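Local atomic coordinates of sucrose 6(F)-phosphate phosphorylase (Thermoanaerobacterium thermosaccharolyticum DSM 571, PDB entry 6S9V), a protein that belongs to the alpha-amylase family of carbohydrate-active enzymes, built on a beta/alpha barrel that carries a C-terminal antiparallel beta sheet. Residues 448-453 with 466-471; 17-22 with 442-447; 290-295 with 454-459; 472-477 with 489-494. One frame throughout, in Å; residues are numbered along the deposited sequence.

The four contacts illustrate how an appended beta sheet is joined to a barrel. Contact 2 is buried and polar: the end of helix 432-446 grips the loop leading into the first barrel strand. Contacts 1 and 3 are partly buried, and both involve strand 453-456, which contact 1 pairs with strand 463-470 and contact 3 sets against helix 289-295. Contact 1 combines strand bonds with aromatic packing, whereas contact 3 sets an isoleucine against a tyrosine. Contact 4, on the surface, is a hairpin of the same sheet, bonded mainly through its backbone and ending in a salt bridge. N19 joins contact 2 to contact 1 through N451, while Y447 joins contact 2 to contact 4.

Contact 1 of 4, residues 448-453 with 466-471; sequences EAFNGE and LTWKKD
E453 and K469 pair where the edge strand begins in an antiparallel sheet, the C-terminal beta domain that many alpha-amylase relatives carry beside the barrel. E453 N reaches K469 O at 2.8 Å in a nearly straight bond, 167° at the hydrogen, and K469 N returns a bond to E453 O. Before this pair, the 3-10 turn 448-450 meets W468 of strand 466-470. W468 CB lies 3.3 Å from A449 O, and W468 CZ3 3.4 Å from F450 O, while G452 O approaches the edge of the ring near its plane. Chi1 (-72°) puts W468 CG beside its backbone N; F450 CD1 stands over one face of the indole, 3.7 Å above the plane, offset toward the rim. The two rings are inclined by 52°, an oblique pair. The extended side chain of K470 brings CD to 3.5 Å from E448 O. In the second shell, F384 contacts both aromatics: its carbonyl O accepts a hydrogen bond from W468 NE1, and its ring meets that of F450 edge-to-face. N451 OD1 bonds N19 ND2 of the loop before the first barrel strand. At the turn's exit, G452 CA directs a C-H toward K469 O, 3.4 Å away.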
# COMPACT_ATOMS: atom_id res chain seq x y z
N GLU A 448 21.96 12.39 -9.31
CA GLU A 448 21.03 13.41 -9.78
C GLU A 448 20.27 13.01 -11.03
O GLU A 448 19.21 13.60 -11.31
CB GLU A 448 21.81 14.71 -10.02
CG GLU A 448 22.51 15.26 -8.77
CD GLU A 448 23.89 14.63 -8.47
OE1 GLU A 448 24.21 13.54 -9.00
OE2 GLU A 448 24.66 15.26 -7.70
N ALA A 449 20.75 12.02 -11.79
CA ALA A 449 20.11 11.67 -13.05
C ALA A 449 18.69 11.17 -12.87
O ALA A 449 17.86 11.30 -13.78
CB ALA A 449 20.95 10.61 -13.79
N PHE A 450 18.38 10.57 -11.72
CA PHE A 450 17.03 10.05 -11.51
C PHE A 450 15.99 11.16 -11.50
O PHE A 450 14.79 10.88 -11.63
CB PHE A 450 16.95 9.28 -10.19
CG PHE A 450 17.74 8.01 -10.20
CD1 PHE A 450 17.30 6.91 -10.93
CD2 PHE A 450 18.92 7.91 -9.48
CE1 PHE A 450 18.03 5.73 -10.93
CE2 PHE A 450 19.64 6.73 -9.48
CZ PHE A 450 19.20 5.65 -10.22
N ASN A 451 16.41 12.41 -11.37
CA ASN A 451 15.50 13.54 -11.43
C ASN A 451 15.41 14.14 -12.83
O ASN A 451 14.95 15.28 -12.97
CB ASN A 451 15.92 14.59 -10.41
CG ASN A 451 15.75 14.09 -8.99
OD1 ASN A 451 14.73 13.50 -8.66
ND2 ASN A 451 16.76 14.28 -8.16
N GLY A 452 15.84 13.41 -13.85
CA GLY A 452 15.84 13.88 -15.21
C GLY A 452 15.01 13.04 -16.16
O GLY A 452 13.89 12.63 -15.84
N GLU A 453 15.58 12.74 -17.32
CA GLU A 453 14.86 12.06 -18.39
C GLU A 453 15.14 10.56 -18.36
O GLU A 453 16.27 10.13 -18.12
CB GLU A 453 15.27 12.63 -19.75
CG GLU A 453 14.88 14.10 -19.95
CD GLU A 453 15.40 14.69 -21.26
OE1 GLU A 453 16.31 14.09 -21.86
OE2 GLU A 453 14.91 15.77 -21.68
N LEU A 466 18.22 0.30 -18.84
CA LEU A 466 17.44 1.50 -18.55
C LEU A 466 18.37 2.64 -18.17
O LEU A 466 19.34 2.44 -17.43
CB LEU A 466 16.44 1.24 -17.43
CG LEU A 466 15.49 0.06 -17.64
CD1 LEU A 466 14.69 -0.20 -16.36
CD2 LEU A 466 14.56 0.27 -18.83
N THR A 467 18.07 3.85 -18.66
CA THR A 467 18.96 4.98 -18.49
C THR A 467 18.20 6.21 -18.01
O THR A 467 17.10 6.50 -18.49
CB THR A 467 19.68 5.32 -19.81
OG1 THR A 467 20.60 4.28 -20.15
CG2 THR A 467 20.42 6.65 -19.71
N TRP A 468 18.81 6.93 -17.07
CA TRP A 468 18.36 8.25 -16.63
C TRP A 468 19.44 9.27 -16.98
O TRP A 468 20.64 9.00 -16.85
CB TRP A 468 18.07 8.27 -15.13
CG TRP A 468 16.83 7.52 -14.76
CD1 TRP A 468 16.72 6.18 -14.51
CD2 TRP A 468 15.52 8.07 -14.60
NE1 TRP A 468 15.43 5.86 -14.20
CE2 TRP A 468 14.66 7.00 -14.24
CE3 TRP A 468 14.98 9.35 -14.71
CZ2 TRP A 468 13.30 7.17 -14.02
CZ3 TRP A 468 13.62 9.53 -14.48
CH2 TRP A 468 12.80 8.45 -14.14
N LYS A 469 19.01 10.46 -17.42
CA LYS A 469 19.94 11.51 -17.81
C LYS A 469 19.50 12.84 -17.23
O LYS A 469 18.33 13.22 -17.36
CB LYS A 469 20.02 11.62 -19.34
CG LYS A 469 20.71 10.46 -20.02
CD LYS A 469 20.62 10.56 -21.55
CE LYS A 469 21.40 11.74 -22.10
NZ LYS A 469 22.86 11.43 -22.13
N LYS A 470 20.44 13.57 -16.62
CA LYS A 470 20.21 14.96 -16.23
C LYS A 470 21.52 15.73 -16.34
O LYS A 470 22.48 15.43 -15.64
CB LYS A 470 19.65 15.07 -14.80
CG LYS A 470 19.43 16.52 -14.37
CD LYS A 470 18.87 16.66 -12.97
CE LYS A 470 18.65 18.14 -12.64
NZ LYS A 470 17.97 18.36 -11.32
N ASP A 471 21.53 16.73 -17.22
CA ASP A 471 22.70 17.61 -17.37
C ASP A 471 23.87 16.72 -17.77
O ASP A 471 23.74 15.92 -18.71
CB ASP A 471 22.90 18.41 -16.09
CG ASP A 471 21.71 19.29 -15.76
OD1 ASP A 471 21.03 19.75 -16.71
OD2 ASP A 471 21.46 19.54 -14.56

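Contact 2 of 4, residues 17-22 with 442-447; sequences LKNKVQ and RFRNEY
K20 and N445 bring their CA atoms within 5.1 Å, where the loop 17-22, bent by an inverse gamma turn centred on N19, passes the last turn of helix 432-446. Y447 is the first residue to leave helical geometry. N445 OD1 accepts V21 N at 2.8 Å, in the plane of its amide group and on a lone pair, with 169° at the hydrogen. K20 NZ reaches N445 O at 3.0 Å, placing a positive charge by a carbonyl of the helix end, which is probably favourable. R444, whose CD is turned by chi2 (58°), grips N19 end-on: NH2 meets N19 OD1 at 2.7 Å and NH1 meets N19 O at 3.0 Å. Both acceptors lie near the guanidinium plane, although NH1 stands well above the plane of the N19 peptide carbonyl. The alkyl part of R444 serves too, its CG resting 3.8 Å from V21 CG2. F383 O takes R444 NE, so three nitrogens fix the group's rotation, and D47 O takes N445 ND2. V21 packs on strand 388-392 just before strand 22-25 begins; these last and first strands close the barrel, and the helix end lies beside their junction.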
# COMPACT_ATOMS: atom_id res chain seq x y z
N LEU A 17 6.75 15.99 -5.75
CA LEU A 17 7.05 15.14 -4.60
C LEU A 17 8.54 14.87 -4.56
O LEU A 17 9.22 14.88 -5.59
CB LEU A 17 6.28 13.83 -4.67
CG LEU A 17 4.76 13.98 -4.57
CD1 LEU A 17 4.09 12.68 -4.96
CD2 LEU A 17 4.35 14.40 -3.16
N LYS A 18 9.05 14.69 -3.34
CA LYS A 18 10.46 14.35 -3.17
C LYS A 18 10.72 12.99 -3.81
O LYS A 18 10.02 12.01 -3.52
CB LYS A 18 10.80 14.30 -1.68
CG LYS A 18 12.28 14.21 -1.37
CD LYS A 18 12.53 13.77 0.07
CE LYS A 18 12.05 14.77 1.11
NZ LYS A 18 12.51 14.37 2.49
N ASN A 19 11.73 12.93 -4.66
CA ASN A 19 12.01 11.70 -5.42
C ASN A 19 13.09 10.87 -4.73
O ASN A 19 14.15 10.57 -5.28
CB ASN A 19 12.43 12.05 -6.85
CG ASN A 19 12.60 10.82 -7.72
OD1 ASN A 19 11.97 9.79 -7.47
ND2 ASN A 19 13.46 10.91 -8.72
N LYS A 20 12.79 10.44 -3.50
CA LYS A 20 13.71 9.64 -2.72
C LYS A 20 13.00 8.39 -2.22
O LYS A 20 11.77 8.35 -2.11
CB LYS A 20 14.30 10.43 -1.55
CG LYS A 20 15.13 11.63 -2.01
CD LYS A 20 16.14 12.07 -0.98
CE LYS A 20 16.90 13.31 -1.45
NZ LYS A 20 17.30 13.22 -2.89
N VAL A 21 13.80 7.36 -1.95
CA VAL A 21 13.24 6.10 -1.48
C VAL A 21 12.54 6.31 -0.14
O VAL A 21 13.03 7.03 0.74
CB VAL A 21 14.35 5.04 -1.39
CG1 VAL A 21 13.81 3.75 -0.84
CG2 VAL A 21 15.00 4.83 -2.75
N GLN A 22 11.39 5.65 0.03
CA GLN A 22 10.63 5.73 1.26
C GLN A 22 10.54 4.36 1.93
O GLN A 22 10.58 3.33 1.26
CB GLN A 22 9.22 6.23 0.99
CG GLN A 22 9.18 7.59 0.30
CD GLN A 22 7.77 8.09 0.09
OE1 GLN A 22 6.84 7.30 -0.01
NE2 GLN A 22 7.62 9.40 0.00
N ARG A 442 20.98 4.37 -1.37
CA ARG A 442 21.63 5.67 -1.29
C ARG A 442 22.06 6.17 -2.66
O ARG A 442 22.01 7.38 -2.92
CB ARG A 442 22.82 5.62 -0.32
CG ARG A 442 22.36 5.43 1.13
CD ARG A 442 23.29 6.13 2.11
NE ARG A 442 24.51 5.39 2.36
CZ ARG A 442 25.58 5.90 2.96
NH1 ARG A 442 25.61 7.16 3.38
NH2 ARG A 442 26.64 5.12 3.14
N PHE A 443 22.47 5.27 -3.56
CA PHE A 443 22.73 5.71 -4.92
C PHE A 443 21.48 6.30 -5.56
O PHE A 443 21.53 7.35 -6.20
CB PHE A 443 23.25 4.55 -5.78
CG PHE A 443 23.61 4.98 -7.18
CD1 PHE A 443 24.83 5.57 -7.45
CD2 PHE A 443 22.71 4.83 -8.22
CE1 PHE A 443 25.17 6.00 -8.74
CE2 PHE A 443 23.04 5.23 -9.52
CZ PHE A 443 24.27 5.81 -9.77
N ARG A 444 20.33 5.63 -5.37
CA ARG A 444 19.07 6.13 -5.91
C ARG A 444 18.66 7.47 -5.29
O ARG A 444 17.96 8.27 -5.93
CB ARG A 444 17.98 5.07 -5.71
CG ARG A 444 16.59 5.47 -6.13
CD ARG A 444 16.50 5.88 -7.58
NE ARG A 444 15.10 6.16 -7.94
CZ ARG A 444 14.43 7.24 -7.55
NH1 ARG A 444 15.03 8.15 -6.81
NH2 ARG A 444 13.16 7.40 -7.91
N ASN A 445 19.07 7.73 -4.04
CA ASN A 445 18.77 9.01 -3.41
C ASN A 445 19.76 10.10 -3.78
O ASN A 445 19.41 11.28 -3.74
CB ASN A 445 18.76 8.88 -1.89
CG ASN A 445 17.58 8.09 -1.38
OD1 ASN A 445 16.59 7.92 -2.09
ND2 ASN A 445 17.68 7.59 -0.15
N GLU A 446 21.00 9.73 -4.10
CA GLU A 446 22.06 10.72 -4.27
C GLU A 446 22.30 11.10 -5.72
O GLU A 446 22.62 12.26 -6.00
CB GLU A 446 23.38 10.20 -3.68
CG GLU A 446 23.42 10.01 -2.17
CD GLU A 446 24.65 9.22 -1.71
OE1 GLU A 446 25.38 8.70 -2.58
OE2 GLU A 446 24.90 9.13 -0.49
N TYR A 447 22.17 10.16 -6.65
CA TYR A 447 22.59 10.45 -8.01
C TYR A 447 21.54 11.27 -8.75
O TYR A 447 20.37 10.88 -8.82
CB TYR A 447 22.90 9.16 -8.77
CG TYR A 447 23.76 9.47 -9.98
CD1 TYR A 447 25.07 9.90 -9.84
CD2 TYR A 447 23.24 9.37 -11.26
CE1 TYR A 447 25.85 10.21 -10.94
CE2 TYR A 447 24.01 9.68 -12.36
CZ TYR A 447 25.30 10.09 -12.20
OH TYR A 447 26.05 10.40 -13.31

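Contact 3 of 4, residues 290-295 with 454-459; sequences MLYHYL and FFIEDC
I456 drives its two branches into the hollow between Y292 and L295, which project one turn apart on helix 290-295. The methyl CG2 lies over one face of the Y292 ring, 3.3 Å above its plane, displaced toward the rim where CE2 and CD2 are its nearest atoms. Measured to the ring centroid, this CH-pi contact is 3.8 Å long. The other branch, CD1, rests 3.6 Å from L295 CB, close to the helix backbone. The fork is set by chi1 (-59°), which leaves CG2 anti to the backbone N of I456 and CG1 anti to its carbonyl carbon. Y292 and I456 thus slide past each other in opposite directions. This is the meeting of two domains: helix 289-295 follows helix 275-285, in the connection between strands 269-271 and 302-304 of the alpha-amylase-type barrel, and strand 453-456 is an outermost strand of the C-terminal sheet. L466, on the adjacent strand 463-470, touches Y292, L295 and I456 and so backs the interlock. Beyond the ring, the chain past I456 curls about the phenol. E457 O comes in at the ring's edge, in its plane, 3.0 Å from Y292 OH, while R465 N hydrogen-bonds the same hydroxyl. C459 meets the hydroxyl end of the ring. Its chi1 (60°) sets SG between the backbone N and the carbonyl carbon, where it lies 3.2 Å from Y292 OH and 3.8 Å from Y292 CZ, an oblique sulfur-aromatic contact.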
# COMPACT_ATOMS: atom_id res chain seq x y z
N MET A 290 7.52 -8.66 -20.70
CA MET A 290 6.41 -8.08 -19.96
C MET A 290 6.80 -6.76 -19.31
O MET A 290 6.03 -5.80 -19.33
CB MET A 290 5.94 -9.07 -18.90
CG MET A 290 4.68 -8.65 -18.17
SD MET A 290 4.23 -9.82 -16.87
CE MET A 290 2.76 -9.03 -16.21
N LEU A 291 7.99 -6.71 -18.71
CA LEU A 291 8.46 -5.48 -18.08
C LEU A 291 8.58 -4.36 -19.09
O LEU A 291 8.14 -3.23 -18.84
CB LEU A 291 9.80 -5.73 -17.40
CG LEU A 291 10.52 -4.51 -16.81
CD1 LEU A 291 9.72 -3.92 -15.66
CD2 LEU A 291 11.93 -4.90 -16.37
N TYR A 292 9.19 -4.64 -20.24
CA TYR A 292 9.36 -3.61 -21.25
C TYR A 292 8.01 -3.14 -21.77
O TYR A 292 7.80 -1.93 -21.98
CB TYR A 292 10.25 -4.12 -22.38
CG TYR A 292 11.69 -3.72 -22.18
CD1 TYR A 292 12.32 -3.89 -20.95
CD2 TYR A 292 12.42 -3.14 -23.22
CE1 TYR A 292 13.64 -3.52 -20.76
CE2 TYR A 292 13.75 -2.77 -23.03
CZ TYR A 292 14.35 -2.96 -21.80
OH TYR A 292 15.65 -2.59 -21.61
N HIS A 293 7.07 -4.06 -21.99
CA HIS A 293 5.74 -3.65 -22.42
C HIS A 293 5.08 -2.75 -21.39
O HIS A 293 4.40 -1.77 -21.74
CB HIS A 293 4.85 -4.86 -22.69
CG HIS A 293 3.51 -4.51 -23.24
ND1 HIS A 293 3.35 -3.96 -24.50
CD2 HIS A 293 2.27 -4.60 -22.71
CE1 HIS A 293 2.06 -3.75 -24.72
NE2 HIS A 293 1.39 -4.12 -23.65
N TYR A 294 5.27 -3.05 -20.10
CA TYR A 294 4.66 -2.26 -19.04
C TYR A 294 5.31 -0.89 -18.92
O TYR A 294 4.62 0.14 -18.79
CB TYR A 294 4.73 -3.02 -17.71
CG TYR A 294 4.08 -2.29 -16.56
CD1 TYR A 294 2.82 -1.73 -16.71
CD2 TYR A 294 4.71 -2.17 -15.33
CE1 TYR A 294 2.21 -1.05 -15.68
CE2 TYR A 294 4.10 -1.50 -14.27
CZ TYR A 294 2.85 -0.94 -14.47
OH TYR A 294 2.22 -0.26 -13.45
N LEU A 295 6.65 -0.84 -18.95
CA LEU A 295 7.35 0.43 -18.80
C LEU A 295 6.98 1.41 -19.90
O LEU A 295 6.95 2.62 -19.66
CB LEU A 295 8.86 0.20 -18.80
CG LEU A 295 9.43 -0.51 -17.58
CD1 LEU A 295 10.94 -0.71 -17.75
CD2 LEU A 295 9.14 0.26 -16.32
N PHE A 454 14.10 9.78 -18.61
CA PHE A 454 14.15 8.32 -18.56
C PHE A 454 14.11 7.76 -19.98
O PHE A 454 13.29 8.19 -20.80
CB PHE A 454 12.97 7.78 -17.75
CG PHE A 454 12.84 6.28 -17.75
CD1 PHE A 454 13.81 5.48 -17.18
CD2 PHE A 454 11.71 5.68 -18.28
CE1 PHE A 454 13.67 4.10 -17.17
CE2 PHE A 454 11.56 4.30 -18.27
CZ PHE A 454 12.54 3.51 -17.71
N PHE A 455 14.99 6.80 -20.26
CA PHE A 455 15.07 6.15 -21.56
C PHE A 455 15.12 4.63 -21.39
O PHE A 455 15.96 4.12 -20.65
CB PHE A 455 16.31 6.64 -22.33
CG PHE A 455 16.30 8.13 -22.58
CD1 PHE A 455 15.56 8.67 -23.61
CD2 PHE A 455 17.03 8.98 -21.77
CE1 PHE A 455 15.54 10.04 -23.83
CE2 PHE A 455 17.03 10.34 -21.98
CZ PHE A 455 16.28 10.87 -23.01
N ILE A 456 14.24 3.94 -22.10
CA ILE A 456 14.25 2.48 -22.18
C ILE A 456 15.12 2.10 -23.37
O ILE A 456 14.83 2.50 -24.51
CB ILE A 456 12.83 1.91 -22.33
CG1 ILE A 456 11.93 2.31 -21.15
CG2 ILE A 456 12.88 0.38 -22.45
CD1 ILE A 456 10.46 2.04 -21.39
N GLU A 457 16.18 1.35 -23.12
CA GLU A 457 17.20 1.10 -24.13
C GLU A 457 16.97 -0.28 -24.74
O GLU A 457 16.57 -1.22 -24.06
CB GLU A 457 18.62 1.16 -23.55
CG GLU A 457 18.97 2.45 -22.83
CD GLU A 457 19.28 3.60 -23.77
OE1 GLU A 457 18.98 3.50 -24.98
OE2 GLU A 457 19.84 4.61 -23.28
N ASP A 458 17.23 -0.37 -26.04
CA ASP A 458 17.15 -1.64 -26.74
C ASP A 458 18.17 -2.61 -26.15
O ASP A 458 19.26 -2.22 -25.74
CB ASP A 458 17.43 -1.45 -28.23
CG ASP A 458 17.27 -2.74 -29.01
OD1 ASP A 458 16.51 -3.62 -28.55
OD2 ASP A 458 17.94 -2.89 -30.05
N CYS A 459 17.79 -3.89 -26.12
CA CYS A 459 18.67 -4.92 -25.58
C CYS A 459 18.04 -6.27 -25.89
O CYS A 459 16.92 -6.35 -26.39
CB CYS A 459 18.87 -4.75 -24.08
SG CYS A 459 17.34 -4.84 -23.13

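Contact 4 of 4, residues 472-477 with 489-494; sequences DKRCSL and DYINEN
S476 and D489 form an antiparallel hydrogen-bonded pair, followed by C475 with Y490 as a non-hydrogen-bonded pair, in strands that run at 176° to each other with axes 4.5 Å apart. S476 N meets D489 O at 2.7 Å, and D489 N meets S476 O at 2.9 Å. Farther from the hairpin turn, I491 N reaches R474 O at 3.1 Å, nearly along the C=O axis, although the angle at the hydrogen falls to 137°. Y490 CA also directs a C-H to R474 O, so this oxygen has two donors from the partner strand. On the C475 and Y490 face, the two CB atoms touch at 3.8 Å, and there the side chains part. Chi1 of Y490 (71°) puts CG between the backbone N and the carbonyl carbon, and the ring leads off to meet F443 and Y447 edge-to-face. These strands, 473-480 and 485-491, are a beta hairpin within the C-terminal sheet of this alpha-amylase-family protein, and helix 432-446 lies against one side of it. Y447, just beyond that helix, bridges the hairpin: its OH hydrogen-bonds both R474 N and I491 O. On the S476 and D489 face, S476 OG bonds T467 OG1 and D489 OD1 forms a salt bridge with K499, each on a flanking strand. At the open end of the ladder, I491 lays CG2 3.5 Å from D472 O. The bent side chain of K473 ends with NZ 3.3 Å from E493 OE2, a salt bridge whose hydrogen bond is weak, to a poorly ordered carboxylate.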
# COMPACT_ATOMS: atom_id res chain seq x y z
N ASP A 472 25.02 16.80 -17.10
CA ASP A 472 26.16 15.95 -17.39
C ASP A 472 26.10 14.64 -16.63
O ASP A 472 27.02 13.82 -16.76
CB ASP A 472 27.46 16.69 -17.06
CG ASP A 472 27.52 17.15 -15.61
OD1 ASP A 472 26.45 17.29 -14.98
OD2 ASP A 472 28.64 17.39 -15.11
N LYS A 473 25.05 14.41 -15.84
CA LYS A 473 24.90 13.18 -15.09
C LYS A 473 24.08 12.18 -15.90
O LYS A 473 23.09 12.55 -16.54
CB LYS A 473 24.22 13.44 -13.74
CG LYS A 473 24.81 14.59 -12.93
CD LYS A 473 26.25 14.35 -12.50
CE LYS A 473 26.69 15.39 -11.48
NZ LYS A 473 28.15 15.32 -11.16
N ARG A 474 24.48 10.92 -15.85
CA ARG A 474 23.74 9.87 -16.53
C ARG A 474 24.07 8.57 -15.82
O ARG A 474 25.23 8.35 -15.46
CB ARG A 474 24.11 9.80 -18.01
CG ARG A 474 23.44 8.69 -18.77
CD ARG A 474 23.96 8.61 -20.19
NE ARG A 474 25.38 8.28 -20.23
CZ ARG A 474 25.84 7.03 -20.16
NH1 ARG A 474 25.00 6.01 -20.06
NH2 ARG A 474 27.15 6.80 -20.20
N CYS A 475 23.07 7.73 -15.61
CA CYS A 475 23.29 6.40 -15.05
C CYS A 475 22.49 5.38 -15.85
O CYS A 475 21.31 5.60 -16.14
CB CYS A 475 22.92 6.33 -13.56
SG CYS A 475 21.25 6.81 -13.09
N SER A 476 23.15 4.28 -16.22
CA SER A 476 22.57 3.26 -17.08
C SER A 476 22.63 1.93 -16.35
O SER A 476 23.72 1.42 -16.05
CB SER A 476 23.32 3.17 -18.41
OG SER A 476 23.26 4.41 -19.08
N LEU A 477 21.46 1.38 -16.04
CA LEU A 477 21.35 0.07 -15.44
C LEU A 477 21.52 -1.00 -16.51
O LEU A 477 20.91 -0.91 -17.58
CB LEU A 477 19.98 -0.08 -14.77
CG LEU A 477 19.58 -1.47 -14.27
CD1 LEU A 477 20.46 -1.88 -13.09
CD2 LEU A 477 18.10 -1.51 -13.89
N ASP A 489 26.35 1.89 -14.86
CA ASP A 489 27.37 2.76 -15.43
C ASP A 489 26.91 4.20 -15.25
O ASP A 489 25.81 4.55 -15.68
CB ASP A 489 27.59 2.46 -16.91
CG ASP A 489 28.30 1.14 -17.15
OD1 ASP A 489 29.04 0.68 -16.26
OD2 ASP A 489 28.13 0.57 -18.25
N TYR A 490 27.73 5.02 -14.61
CA TYR A 490 27.32 6.39 -14.31
C TYR A 490 28.50 7.33 -14.46
O TYR A 490 29.66 6.91 -14.53
CB TYR A 490 26.71 6.50 -12.91
CG TYR A 490 27.71 6.36 -11.79
CD1 TYR A 490 28.07 5.11 -11.30
CD2 TYR A 490 28.28 7.48 -11.20
CE1 TYR A 490 28.98 4.97 -10.27
CE2 TYR A 490 29.20 7.36 -10.17
CZ TYR A 490 29.54 6.10 -9.71
OH TYR A 490 30.45 5.97 -8.69
N ILE A 491 28.19 8.62 -14.51
CA ILE A 491 29.18 9.68 -14.68
C ILE A 491 29.47 10.26 -13.30
O ILE A 491 28.57 10.77 -12.63
CB ILE A 491 28.68 10.78 -15.64
CG1 ILE A 491 28.30 10.19 -17.00
CG2 ILE A 491 29.74 11.87 -15.78
CD1 ILE A 491 29.42 9.47 -17.71
N ASN A 492 30.73 10.20 -12.88
CA ASN A 492 31.10 10.66 -11.54
C ASN A 492 31.28 12.18 -11.56
O ASN A 492 31.04 12.85 -12.56
CB ASN A 492 32.35 9.92 -11.06
CG ASN A 492 33.59 10.26 -11.87
OD1 ASN A 492 33.62 11.22 -12.64
ND2 ASN A 492 34.63 9.46 -11.70
N GLU A 493 31.72 12.75 -10.43
CA GLU A 493 31.83 14.20 -10.32
C GLU A 493 32.89 14.77 -11.26
O GLU A 493 32.79 15.94 -11.64
CB GLU A 493 32.14 14.59 -8.87
CG GLU A 493 30.94 14.57 -7.92
CD GLU A 493 29.92 15.65 -8.23
OE1 GLU A 493 30.32 16.71 -8.77
OE2 GLU A 493 28.73 15.45 -7.93
N ASN A 494 33.88 13.98 -11.64
CA ASN A 494 34.91 14.43 -12.57
C ASN A 494 34.55 14.19 -14.03
O ASN A 494 35.41 14.39 -14.90
CB ASN A 494 36.24 13.74 -12.26
CG ASN A 494 36.73 14.01 -10.84
OD1 ASN A 494 36.39 15.03 -10.24
ND2 ASN A 494 37.54 13.10 -10.32